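Local coordinates for protein 2-dehydropantoate 2-reductase, putative (Enterococcus faecalis, PDB 2EW2) that probably catalyses the NADPH-dependent reduction of 2-dehydropantoate (ketopantoate) to (R)-pantoate, a step in pantothenate biosynthesis, at residues 101-106 and 161-166; 170-173 and 177-180; 188-193 and 246-251; 224-229 and 240-245. All coordinates share one frame; numbering follows the deposited sequence. Where two conformers were deposited one is given.

The four contacts fall into two pairs, one in each half of the chain. Interactions 1 and 2 share helix 161-173 and reach the same sheet of the Rossmann-type part. Their centres are 12 Å apart, and Leu105 of interaction 1 packs against Phe171 of interaction 2. Interactions 3 and 4 belong to the helical C-terminal part and share helix 242-252, with centres 8 Å apart. A salt bridge joins them, Arg190 NE to Glu244 OE2 at 2.7 Å. The two pairs are well separated: the centres of interactions 1 and 3 lie 29 Å apart. All four contacts are away from the magnesium-site residue Glu311.

Interaction 1: residues 101-106 and 161-166; sequences KTYVLC and KKFALE
Tyr103 and Phe163 make this contact as an offset (parallel-displaced) stack. The ring centroids are 4.0 Å apart and the planes are tilted by 16°. The rings are shifted so that each places its rim over the other. Phe163 CD2 lies over the Tyr103 face, 3.3 Å from Tyr103 CG. Phe163 CB also sits over this face, near the phenol end, and makes a CH-pi contact, 3.7 Å from the Tyr103 ring centroid. The two side chains run past each other in opposite directions. On the helix, CG of Phe163 is anti to the backbone N (chi1 -165°), which carries the ring back along Tyr103 toward its CB. There Phe163 CE2 lies 3.5 Å from Tyr103 CB. A water bridges the phenol oxygen of Tyr103 and the backbone N of Phe163. It lies 2.9 Å from Tyr103 OH and accepts from Phe163 N at 3.0 Å, so the phenol end is linked to the first turn of the helix. Backbone bonds from Tyr103 to Asp76 and Ile78 hold its strand in the sheet. The arrangement is a helix packed on the face of an alpha/beta sheet, here the Rossmann-type sheet of the ketopantoate reductase family.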
loop_
_atom_site.group_PDB
_atom_site.type_symbol
_atom_site.label_atom_id
_atom_site.label_comp_id
_atom_site.label_asym_id
_atom_site.label_seq_id
_atom_site.Cartn_x
_atom_site.Cartn_y
_atom_site.Cartn_z
ATOM N N LYS B 101 12.369 -41.255 4.304
ATOM C CA LYS B 101 12.402 -41.592 2.875
ATOM C C LYS B 101 11.145 -41.138 2.095
ATOM O O LYS B 101 11.049 -41.365 0.899
ATOM C CB LYS B 101 12.650 -43.104 2.669
ATOM C CG LYS B 101 13.991 -43.625 3.272
ATOM C CD LYS B 101 14.190 -45.125 2.973
ATOM C CE LYS B 101 15.600 -45.652 3.372
ATOM N NZ LYS B 101 16.747 -44.884 2.755
ATOM N N THR B 102 10.186 -40.512 2.771
ATOM C CA THR B 102 8.960 -40.063 2.128
ATOM C C THR B 102 9.163 -38.775 1.325
ATOM O O THR B 102 9.763 -37.835 1.822
ATOM C CB THR B 102 7.835 -39.878 3.146
ATOM O OG1 THR B 102 7.653 -41.099 3.871
ATOM C CG2 THR B 102 6.535 -39.549 2.437
ATOM N N TYR B 103 8.678 -38.760 0.083
ATOM C CA TYR B 103 8.689 -37.572 -0.757
ATOM C C TYR B 103 7.280 -37.021 -0.874
ATOM O O TYR B 103 6.300 -37.753 -0.704
ATOM C CB TYR B 103 9.216 -37.907 -2.156
ATOM C CG TYR B 103 10.724 -38.033 -2.243
ATOM C CD1 TYR B 103 11.399 -39.130 -1.686
ATOM C CD2 TYR B 103 11.485 -37.057 -2.919
ATOM C CE1 TYR B 103 12.812 -39.235 -1.795
ATOM C CE2 TYR B 103 12.864 -37.156 -3.025
ATOM C CZ TYR B 103 13.519 -38.247 -2.477
ATOM O OH TYR B 103 14.894 -38.305 -2.587
ATOM N N VAL B 104 7.173 -35.722 -1.131
ATOM C CA VAL B 104 5.870 -35.113 -1.428
ATOM C C VAL B 104 5.937 -34.419 -2.799
ATOM O O VAL B 104 6.946 -33.762 -3.148
ATOM C CB VAL B 104 5.400 -34.125 -0.296
ATOM C CG1 VAL B 104 6.450 -33.044 -0.064
ATOM C CG2 VAL B 104 4.037 -33.470 -0.636
ATOM N N LEU B 105 4.885 -34.612 -3.587
ATOM C CA LEU B 105 4.709 -33.908 -4.848
ATOM C C LEU B 105 3.576 -32.919 -4.641
ATOM O O LEU B 105 2.411 -33.307 -4.495
ATOM C CB LEU B 105 4.365 -34.858 -6.010
ATOM C CG LEU B 105 3.979 -34.168 -7.338
ATOM C CD1 LEU B 105 5.135 -33.308 -7.906
ATOM C CD2 LEU B 105 3.464 -35.159 -8.379
ATOM N N CYS B 106 3.926 -31.640 -4.607
ATOM C CA CYS B 106 2.946 -30.592 -4.365
ATOM C C CYS B 106 2.336 -30.169 -5.687
ATOM O O CYS B 106 3.049 -29.699 -6.573
ATOM C CB CYS B 106 3.597 -29.398 -3.678
ATOM S SG CYS B 106 2.406 -28.094 -3.257
ATOM N N LYS B 161 16.576 -35.395 -7.319
ATOM C CA LYS B 161 16.471 -35.628 -8.771
ATOM C C LYS B 161 16.197 -37.077 -9.142
ATOM O O LYS B 161 15.332 -37.342 -9.989
ATOM C CB LYS B 161 17.711 -35.144 -9.504
ATOM C CG LYS B 161 17.754 -35.517 -11.009
ATOM C CD LYS B 161 16.691 -34.768 -11.800
ATOM C CE LYS B 161 16.797 -35.013 -13.302
ATOM N NZ LYS B 161 17.975 -34.295 -13.878
ATOM N N LYS B 162 16.945 -38.005 -8.531
ATOM C CA LYS B 162 16.801 -39.427 -8.863
ATOM C C LYS B 162 15.381 -39.905 -8.565
ATOM O O LYS B 162 14.750 -40.575 -9.390
ATOM C CB LYS B 162 17.838 -40.267 -8.106
ATOM C CG LYS B 162 17.902 -41.746 -8.543
ATOM C CD LYS B 162 18.869 -42.530 -7.634
ATOM C CE LYS B 162 18.923 -44.022 -8.006
ATOM N NZ LYS B 162 19.645 -44.838 -6.955
ATOM N N PHE B 163 14.869 -39.555 -7.390
ATOM C CA PHE B 163 13.515 -39.942 -7.041
ATOM C C PHE B 163 12.443 -39.266 -7.886
ATOM O O PHE B 163 11.448 -39.901 -8.226
ATOM C CB PHE B 163 13.220 -39.730 -5.560
ATOM C CG PHE B 163 11.973 -40.434 -5.105
ATOM C CD1 PHE B 163 12.009 -41.780 -4.755
ATOM C CD2 PHE B 163 10.754 -39.762 -5.051
ATOM C CE1 PHE B 163 10.842 -42.433 -4.341
ATOM C CE2 PHE B 163 9.590 -40.407 -4.638
ATOM C CZ PHE B 163 9.629 -41.729 -4.286
ATOM N N ALA B 164 12.645 -37.998 -8.239
ATOM C CA ALA B 164 11.742 -37.328 -9.181
ATOM C C ALA B 164 11.618 -38.147 -10.480
ATOM O O ALA B 164 10.516 -38.330 -11.005
ATOM C CB ALA B 164 12.240 -35.905 -9.493
ATOM N N LEU B 165 12.757 -38.633 -10.986
ATOM C CA LEU B 165 12.786 -39.440 -12.206
ATOM C C LEU B 165 12.020 -40.748 -12.028
ATOM O O LEU B 165 11.320 -41.195 -12.952
ATOM C CB LEU B 165 14.235 -39.673 -12.672
ATOM C CG LEU B 165 14.958 -38.428 -13.217
ATOM C CD1 LEU B 165 16.388 -38.768 -13.642
ATOM C CD2 LEU B 165 14.216 -37.823 -14.382
ATOM N N GLU B 166 12.138 -41.331 -10.838
ATOM C CA GLU B 166 11.420 -42.547 -10.465
ATOM C C GLU B 166 9.901 -42.340 -10.408
ATOM O O GLU B 166 9.128 -43.205 -10.825
ATOM C CB GLU B 166 11.966 -43.086 -9.135
ATOM C CG GLU B 166 13.308 -43.820 -9.313
ATOM C CD GLU B 166 14.110 -44.005 -8.023
ATOM O OE1 GLU B 166 13.568 -43.797 -6.909
ATOM O OE2 GLU B 166 15.308 -44.364 -8.135
HETATM O O HOH W 1 16.435 -38.589 -5.073
#

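Interaction 2: residues 170-173 and 177-180; sequences VFQK and NPSY
The ring of Pro178 packs against the last turn of the helix, where it overlaps the backbone and CB atoms of Phe171 and Gln172. CG of Pro178 is 3.5 Å from Phe171 CB and 3.4 Å from Gln172 N. Its CB comes to the edge of the Phe171 ring, near the ring plane. With CG beside its backbone N (chi1 -80°), Phe171 keeps its CB and the near edge of its ring by Pro178, while the far end of the ring leads away. The ring packs on Ile151 of the neighbouring strand and Leu22 of helix 13-24. The Gln172 chain bends at chi2 (65°) and crosses Pro178 at about a right angle, which brings Gln172 OE1 to 3.6 Å from Pro178 CD.

These residues flank the short loop that joins helix to strand in a beta-alpha-beta unit. Strand 151-155 leads into helix 161-173, and the chain then returns as strand 178-180, parallel to the first and at the edge of the sheet.

Two waters link the polar groups across the loop. One donates to Gln172 O at 3.0 Å and accepts from Asn177 N at 2.8 Å, and it also donates to Asn177 OD1. The second donates to Gln172 OE1 and to Pro178 O, each at 2.6 Å, and ties the amide to the start of the strand. The other end of the Asn177 amide is held elsewhere: ND2 bonds to Gly149 O.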
loop_
_atom_site.group_PDB
_atom_site.type_symbol
_atom_site.label_atom_id
_atom_site.label_comp_id
_atom_site.label_asym_id
_atom_site.label_seq_id
_atom_site.Cartn_x
_atom_site.Cartn_y
_atom_site.Cartn_z
ATOM N N VAL B 170 6.937 -44.079 -12.709
ATOM C CA VAL B 170 5.684 -44.570 -12.117
ATOM C C VAL B 170 4.430 -43.951 -12.759
ATOM O O VAL B 170 3.505 -44.678 -13.174
ATOM C CB VAL B 170 5.662 -44.370 -10.580
ATOM C CG1 VAL B 170 4.284 -44.742 -10.019
ATOM C CG2 VAL B 170 6.764 -45.235 -9.921
ATOM N N PHE B 171 4.426 -42.621 -12.883
ATOM C CA PHE B 171 3.326 -41.885 -13.514
ATOM C C PHE B 171 3.162 -42.246 -14.986
ATOM O O PHE B 171 2.051 -42.201 -15.520
ATOM C CB PHE B 171 3.581 -40.374 -13.408
ATOM C CG PHE B 171 3.235 -39.785 -12.063
ATOM C CD1 PHE B 171 3.150 -40.586 -10.926
ATOM C CD2 PHE B 171 3.031 -38.415 -11.931
ATOM C CE1 PHE B 171 2.830 -40.037 -9.669
ATOM C CE2 PHE B 171 2.726 -37.858 -10.689
ATOM C CZ PHE B 171 2.624 -38.677 -9.560
ATOM N N GLN B 172 4.271 -42.573 -15.646
ATOM C CA GLN B 172 4.232 -42.920 -17.071
ATOM C C GLN B 172 3.435 -44.201 -17.292
ATOM O O GLN B 172 2.566 -44.278 -18.169
ATOM C CB GLN B 172 5.648 -43.089 -17.622
ATOM C CG GLN B 172 5.686 -43.596 -19.069
ATOM C CD GLN B 172 5.091 -42.588 -20.011
ATOM O OE1 GLN B 172 5.302 -41.382 -19.850
ATOM N NE2 GLN B 172 4.331 -43.065 -21.000
ATOM N N LYS B 173 3.735 -45.198 -16.469
ATOM C CA LYS B 173 3.079 -46.479 -16.547
ATOM C C LYS B 173 1.597 -46.391 -16.180
ATOM O O LYS B 173 0.791 -47.163 -16.687
ATOM C CB LYS B 173 3.835 -47.487 -15.692
ATOM C CG LYS B 173 5.159 -47.873 -16.330
ATOM C CD LYS B 173 6.087 -48.566 -15.364
ATOM C CE LYS B 173 7.472 -48.663 -15.966
ATOM N NZ LYS B 173 8.512 -48.823 -14.907
ATOM N N ASN B 177 0.861 -39.238 -18.340
ATOM C CA ASN B 177 1.652 -38.376 -19.251
ATOM C C ASN B 177 2.609 -37.390 -18.536
ATOM O O ASN B 177 2.601 -36.183 -18.811
ATOM C CB ASN B 177 0.763 -37.632 -20.267
ATOM C CG ASN B 177 0.106 -38.566 -21.293
ATOM O OD1 ASN B 177 0.710 -39.539 -21.770
ATOM N ND2 ASN B 177 -1.136 -38.270 -21.630
ATOM N N PRO B 178 3.477 -37.916 -17.652
ATOM C CA PRO B 178 4.402 -37.064 -16.908
ATOM C C PRO B 178 5.591 -36.621 -17.739
ATOM O O PRO B 178 5.944 -37.282 -18.720
ATOM C CB PRO B 178 4.902 -38.002 -15.819
ATOM C CG PRO B 178 4.951 -39.317 -16.504
ATOM C CD PRO B 178 3.668 -39.339 -17.307
ATOM N N SER B 179 6.210 -35.513 -17.345
ATOM C CA SER B 179 7.521 -35.178 -17.831
ATOM C C SER B 179 8.297 -34.467 -16.729
ATOM O O SER B 179 7.714 -33.779 -15.893
ATOM C CB SER B 179 7.443 -34.296 -19.081
ATOM O OG SER B 179 7.037 -32.986 -18.765
ATOM N N TYR B 180 9.610 -34.640 -16.730
ATOM C CA TYR B 180 10.462 -33.878 -15.834
ATOM C C TYR B 180 10.649 -32.532 -16.501
ATOM O O TYR B 180 10.920 -32.476 -17.708
ATOM C CB TYR B 180 11.823 -34.563 -15.657
ATOM C CG TYR B 180 12.708 -33.814 -14.693
ATOM C CD1 TYR B 180 12.607 -34.038 -13.318
ATOM C CD2 TYR B 180 13.622 -32.848 -15.150
ATOM C CE1 TYR B 180 13.398 -33.326 -12.412
ATOM C CE2 TYR B 180 14.425 -32.127 -14.248
ATOM C CZ TYR B 180 14.297 -32.382 -12.882
ATOM O OH TYR B 180 15.082 -31.699 -11.980
HETATM O O HOH W 2 1.635 -41.687 -19.444
HETATM O O HOH W 3 5.042 -38.921 -20.563
#

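Interaction 3: residues 188-193 and 246-251; sequences IWRKAC and YTHIVQ
Arg190 has CG anti to its backbone N (chi1 178°), and its chain stays extended as far as NE. His248 also has CG anti to N (chi1 176°). These torsions send the two side chains toward each other between helices 184-195 and 242-252, where they cross at about a right angle. A single guanidinium nitrogen makes the contact. Arg190 NH2 lies 3.3 Å from His248 ND1 and 3.7 Å from His248 CG. The guanidinium and imidazole planes are 71° apart, so the groups are not stacked. The main polar partner of the arginine is one turn before the histidine. Arg190 NE forms a salt bridge with Glu244 OE2 and NH2 lies by Glu244 OE1, so Glu244 holds both nitrogens. The carboxylate would probably offset the positive charge that Arg190 brings close to the imidazole. Deeper between the helices, Cys193 and Ile249 are buried, and each loses a little surface to the opposite segment. Cys193 also packs on Val245 and Phe229. The backbones stay apart, with Arg190 CA 10.2 Å from His248 CA. This is a surface contact between two helices of the all-helical C-terminal domain of ketopantoate reductases, which belongs to the 6-phosphogluconate dehydrogenase C-terminal clan.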
loop_
_atom_site.group_PDB
_atom_site.type_symbol
_atom_site.label_atom_id
_atom_site.label_comp_id
_atom_site.label_asym_id
_atom_site.label_seq_id
_atom_site.Cartn_x
_atom_site.Cartn_y
_atom_site.Cartn_z
ATOM N N ILE B 188 5.860 -21.228 -11.906
ATOM C CA ILE B 188 5.101 -20.912 -10.702
ATOM C C ILE B 188 5.425 -19.509 -10.142
ATOM O O ILE B 188 4.515 -18.754 -9.745
ATOM C CB ILE B 188 5.293 -22.019 -9.639
ATOM C CG1 ILE B 188 4.571 -23.296 -10.088
ATOM C CG2 ILE B 188 4.875 -21.544 -8.217
ATOM C CD1 ILE B 188 5.016 -24.536 -9.345
ATOM N N TRP B 189 6.709 -19.178 -10.105
ATOM C CA TRP B 189 7.158 -17.854 -9.667
ATOM C C TRP B 189 6.688 -16.765 -10.626
ATOM O O TRP B 189 6.225 -15.709 -10.190
ATOM C CB TRP B 189 8.679 -17.806 -9.571
ATOM C CG TRP B 189 9.215 -18.144 -8.220
ATOM C CD1 TRP B 189 9.825 -19.323 -7.833
ATOM C CD2 TRP B 189 9.188 -17.305 -7.064
ATOM N NE1 TRP B 189 10.183 -19.251 -6.503
ATOM C CE2 TRP B 189 9.813 -18.021 -6.009
ATOM C CE3 TRP B 189 8.701 -16.004 -6.815
ATOM C CZ2 TRP B 189 9.965 -17.481 -4.719
ATOM C CZ3 TRP B 189 8.852 -15.467 -5.520
ATOM C CH2 TRP B 189 9.478 -16.212 -4.492
ATOM N N ARG B 190 6.839 -17.016 -11.926
ATOM C CA ARG B 190 6.388 -16.072 -12.948
ATOM C C ARG B 190 4.883 -15.815 -12.874
ATOM O O ARG B 190 4.432 -14.667 -13.011
ATOM C CB ARG B 190 6.796 -16.527 -14.348
ATOM C CG ARG B 190 6.302 -15.580 -15.444
ATOM C CD ARG B 190 6.838 -16.004 -16.788
ATOM N NE ARG B 190 6.230 -15.303 -17.914
ATOM C CZ ARG B 190 4.989 -15.520 -18.361
ATOM N NH1 ARG B 190 4.176 -16.379 -17.751
ATOM N NH2 ARG B 190 4.550 -14.859 -19.418
ATOM N N LYS B 191 4.113 -16.882 -12.653
ATOM C CA LYS B 191 2.665 -16.775 -12.538
ATOM C C LYS B 191 2.258 -15.992 -11.281
ATOM O O LYS B 191 1.347 -15.156 -11.324
ATOM C CB LYS B 191 2.047 -18.175 -12.526
ATOM C CG LYS B 191 0.537 -18.238 -12.374
ATOM C CD LYS B 191 0.083 -19.664 -12.711
ATOM C CE LYS B 191 -1.360 -19.913 -12.358
ATOM N NZ LYS B 191 -1.481 -20.283 -10.912
ATOM N N ALA B 192 2.936 -16.271 -10.171
ATOM C CA ALA B 192 2.648 -15.601 -8.901
ATOM C C ALA B 192 2.984 -14.114 -9.018
ATOM O O ALA B 192 2.279 -13.284 -8.484
ATOM C CB ALA B 192 3.427 -16.246 -7.751
ATOM N N CYS B 193 4.063 -13.817 -9.731
ATOM C CA CYS B 193 4.465 -12.454 -10.031
ATOM C C CYS B 193 3.362 -11.690 -10.771
ATOM O O CYS B 193 2.958 -10.622 -10.345
ATOM C CB CYS B 193 5.790 -12.448 -10.800
ATOM S SG CYS B 193 6.560 -10.885 -10.727
ATOM N N TYR B 246 7.047 -7.822 -17.071
ATOM C CA TYR B 246 6.397 -6.528 -17.324
ATOM C C TYR B 246 5.689 -6.481 -18.681
ATOM O O TYR B 246 4.570 -5.979 -18.793
ATOM C CB TYR B 246 7.396 -5.369 -17.237
ATOM C CG TYR B 246 6.713 -4.013 -17.345
ATOM C CD1 TYR B 246 5.856 -3.559 -16.327
ATOM C CD2 TYR B 246 6.921 -3.186 -18.464
ATOM C CE1 TYR B 246 5.213 -2.330 -16.412
ATOM C CE2 TYR B 246 6.287 -1.930 -18.554
ATOM C CZ TYR B 246 5.425 -1.525 -17.532
ATOM O OH TYR B 246 4.795 -0.310 -17.611
ATOM N N THR B 247 6.354 -7.013 -19.703
ATOM C CA THR B 247 5.813 -7.054 -21.056
ATOM C C THR B 247 4.527 -7.865 -21.111
ATOM O O THR B 247 3.552 -7.455 -21.744
ATOM C CB THR B 247 6.853 -7.602 -22.043
ATOM O OG1 THR B 247 7.863 -6.604 -22.239
ATOM C CG2 THR B 247 6.213 -7.923 -23.416
ATOM N N HIS B 248 4.516 -8.999 -20.423
ATOM C CA HIS B 248 3.309 -9.798 -20.316
ATOM C C HIS B 248 2.167 -9.013 -19.657
ATOM O O HIS B 248 1.016 -9.033 -20.125
ATOM C CB HIS B 248 3.598 -11.062 -19.505
ATOM C CG HIS B 248 2.385 -11.895 -19.257
ATOM N ND1 HIS B 248 2.003 -12.917 -20.100
ATOM C CD2 HIS B 248 1.446 -11.835 -18.282
ATOM C CE1 HIS B 248 0.886 -13.460 -19.647
ATOM N NE2 HIS B 248 0.529 -12.824 -18.543
ATOM N N ILE B 249 2.482 -8.333 -18.557
ATOM C CA ILE B 249 1.475 -7.554 -17.842
ATOM C C ILE B 249 0.929 -6.421 -18.729
ATOM O O ILE B 249 -0.279 -6.210 -18.818
ATOM C CB ILE B 249 2.008 -7.070 -16.440
ATOM C CG1 ILE B 249 2.089 -8.282 -15.485
ATOM C CG2 ILE B 249 1.078 -6.004 -15.847
ATOM C CD1 ILE B 249 3.065 -8.161 -14.291
ATOM N N VAL B 250 1.802 -5.722 -19.430
ATOM C CA VAL B 250 1.332 -4.680 -20.330
ATOM C C VAL B 250 0.348 -5.238 -21.389
ATOM O O VAL B 250 -0.681 -4.618 -21.661
ATOM C CB VAL B 250 2.517 -3.891 -20.925
ATOM C CG1 VAL B 250 2.055 -2.907 -22.018
ATOM C CG2 VAL B 250 3.229 -3.139 -19.795
ATOM N N GLN B 251 0.654 -6.409 -21.941
ATOM C CA GLN B 251 -0.204 -7.056 -22.942
ATOM C C GLN B 251 -1.621 -7.386 -22.428
ATOM O O GLN B 251 -2.562 -7.465 -23.218
ATOM C CB GLN B 251 0.486 -8.299 -23.525
ATOM C CG GLN B 251 1.705 -7.983 -24.396
ATOM C CD GLN B 251 2.539 -9.210 -24.762
ATOM O OE1 GLN B 251 2.413 -10.281 -24.157
ATOM N NE2 GLN B 251 3.411 -9.047 -25.752
#

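Interaction 4: residues 224-229 and 240-245; sequences TLISEF and LDQAEV
This contact belongs to a helical hairpin in the C-terminal domain, where helix 218-235 turns back through a short loop into helix 242-252. Ile226 is at its centre, facing the start of the second helix. Its two branches do different work. Ile226 CG2 is anti to the backbone N and lies 3.8 Å from Gln242 CG. CG1 is beside that N (chi1 -70°) and carries Ile226 CD1 to 3.8 Å from Val245 CG1. Ile226 slides past both partners in the opposite direction.

Gln242 is extended beyond CG and reaches across to the first helix. Gln242 OE1 comes to 3.0 Å from Ser227 OG. The serine hydroxyl also has Lys223 O, one turn earlier, as a possible acceptor, so its proton may serve either oxygen. At the other end of the amide, Gln242 NE2 donates weakly to a water, and that water donates to Ser227 O at 2.9 Å. Both ends of the amide thus meet Ser227, one directly, though that bond is not settled, and one weakly through water. Nearer the loop, Leu240 CD1 rests 4.1 Å from Phe229 CB.

Asp241 is the N-cap of the second helix. Asp241 OD1 accepts from Glu244 N at 3.2 Å, with an N-H...O angle of 167°. The N-H comes from well above the carboxylate plane.

Helix 184-195 closes one side of the hairpin. Its Cys193 touches Ile226, Phe229 and Val245, and its Tyr186 packs on Leu240. Helices 282-292 and 297-313 pack against the same part of helix 218-235, on Leu225 and Phe229.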
loop_
_atom_site.group_PDB
_atom_site.type_symbol
_atom_site.label_atom_id
_atom_site.label_comp_id
_atom_site.label_asym_id
_atom_site.label_seq_id
_atom_site.Cartn_x
_atom_site.Cartn_y
_atom_site.Cartn_z
ATOM N N THR B 224 7.994 -2.196 -9.180
ATOM C CA THR B 224 8.461 -2.334 -7.807
ATOM C C THR B 224 8.044 -3.705 -7.282
ATOM O O THR B 224 8.873 -4.427 -6.716
ATOM C CB THR B 224 7.922 -1.225 -6.903
ATOM O OG1 THR B 224 8.224 0.052 -7.486
ATOM C CG2 THR B 224 8.547 -1.303 -5.521
ATOM N N LEU B 225 6.768 -4.062 -7.468
ATOM C CA LEU B 225 6.271 -5.382 -7.036
ATOM C C LEU B 225 7.032 -6.530 -7.712
ATOM O O LEU B 225 7.402 -7.503 -7.033
ATOM C CB LEU B 225 4.749 -5.516 -7.262
ATOM C CG LEU B 225 3.863 -4.854 -6.209
ATOM C CD1 LEU B 225 2.468 -4.605 -6.746
ATOM C CD2 LEU B 225 3.838 -5.689 -4.945
ATOM N N ILE B 226 7.274 -6.410 -9.026
ATOM C CA ILE B 226 8.047 -7.403 -9.772
ATOM C C ILE B 226 9.453 -7.559 -9.190
ATOM O O ILE B 226 9.948 -8.689 -9.029
ATOM C CB ILE B 226 8.126 -7.114 -11.296
ATOM C CG1 ILE B 226 6.766 -7.344 -11.958
ATOM C CG2 ILE B 226 9.182 -8.031 -11.986
ATOM C CD1 ILE B 226 6.688 -6.822 -13.382
ATOM N N SER B 227 10.089 -6.432 -8.878
ATOM C CA SER B 227 11.416 -6.433 -8.266
ATOM C C SER B 227 11.475 -7.190 -6.947
ATOM O O SER B 227 12.472 -7.852 -6.666
ATOM C CB SER B 227 11.911 -4.992 -8.063
ATOM O OG SER B 227 12.248 -4.450 -9.338
ATOM N N GLU B 228 10.421 -7.075 -6.141
ATOM C CA GLU B 228 10.321 -7.795 -4.866
ATOM C C GLU B 228 10.185 -9.299 -5.069
ATOM O O GLU B 228 10.894 -10.080 -4.405
ATOM C CB GLU B 228 9.177 -7.254 -4.008
ATOM C CG GLU B 228 9.411 -5.827 -3.508
ATOM C CD GLU B 228 8.283 -5.293 -2.659
ATOM O OE1 GLU B 228 7.339 -6.049 -2.334
ATOM O OE2 GLU B 228 8.351 -4.099 -2.290
ATOM N N PHE B 229 9.285 -9.711 -5.969
ATOM C CA PHE B 229 9.207 -11.124 -6.378
ATOM C C PHE B 229 10.564 -11.657 -6.831
ATOM O O PHE B 229 11.010 -12.703 -6.349
ATOM C CB PHE B 229 8.148 -11.365 -7.472
ATOM C CG PHE B 229 6.749 -11.468 -6.939
ATOM C CD1 PHE B 229 6.058 -10.330 -6.531
ATOM C CD2 PHE B 229 6.121 -12.697 -6.851
ATOM C CE1 PHE B 229 4.753 -10.438 -6.030
ATOM C CE2 PHE B 229 4.832 -12.816 -6.350
ATOM C CZ PHE B 229 4.149 -11.675 -5.932
ATOM N N LEU B 240 14.093 -14.453 -12.344
ATOM C CA LEU B 240 12.955 -13.978 -13.122
ATOM C C LEU B 240 13.393 -12.954 -14.157
ATOM O O LEU B 240 14.190 -12.057 -13.872
ATOM C CB LEU B 240 11.867 -13.371 -12.221
ATOM C CG LEU B 240 10.996 -14.256 -11.321
ATOM C CD1 LEU B 240 9.959 -13.391 -10.591
ATOM C CD2 LEU B 240 10.314 -15.383 -12.114
ATOM N N ASP B 241 12.862 -13.099 -15.362
ATOM C CA ASP B 241 13.066 -12.098 -16.398
ATOM C C ASP B 241 12.052 -10.961 -16.169
ATOM O O ASP B 241 10.874 -11.058 -16.537
ATOM C CB ASP B 241 12.933 -12.729 -17.780
ATOM C CG ASP B 241 13.315 -11.778 -18.899
ATOM O OD1 ASP B 241 13.401 -10.552 -18.682
ATOM O OD2 ASP B 241 13.506 -12.268 -20.026
ATOM N N GLN B 242 12.525 -9.900 -15.525
ATOM C CA GLN B 242 11.648 -8.834 -15.006
ATOM C C GLN B 242 11.029 -8.026 -16.143
ATOM O O GLN B 242 9.897 -7.546 -16.040
ATOM C CB GLN B 242 12.429 -7.909 -14.071
ATOM C CG GLN B 242 12.889 -8.555 -12.743
ATOM C CD GLN B 242 13.390 -7.524 -11.739
ATOM O OE1 GLN B 242 12.696 -6.562 -11.430
ATOM N NE2 GLN B 242 14.594 -7.727 -11.219
ATOM N N ALA B 243 11.790 -7.890 -17.229
ATOM C CA ALA B 243 11.322 -7.231 -18.443
ATOM C C ALA B 243 10.256 -8.059 -19.164
ATOM O O ALA B 243 9.224 -7.525 -19.584
ATOM C CB ALA B 243 12.532 -6.901 -19.372
ATOM N N GLU B 244 10.471 -9.369 -19.278
ATOM C CA GLU B 244 9.473 -10.241 -19.887
ATOM C C GLU B 244 8.180 -10.247 -19.080
ATOM O O GLU B 244 7.081 -10.258 -19.654
ATOM C CB GLU B 244 9.995 -11.680 -20.051
ATOM C CG GLU B 244 9.067 -12.621 -20.876
ATOM C CD GLU B 244 7.893 -13.215 -20.070
ATOM O OE1 GLU B 244 6.777 -13.343 -20.630
ATOM O OE2 GLU B 244 8.076 -13.555 -18.874
ATOM N N VAL B 245 8.306 -10.278 -17.751
ATOM C CA VAL B 245 7.124 -10.267 -16.895
ATOM C C VAL B 245 6.348 -8.955 -17.064
ATOM O O VAL B 245 5.133 -8.981 -17.193
ATOM C CB VAL B 245 7.463 -10.526 -15.409
ATOM C CG1 VAL B 245 6.208 -10.380 -14.527
ATOM C CG2 VAL B 245 8.073 -11.929 -15.242
HETATM O O HOH W 4 15.037 -7.360 -7.942
#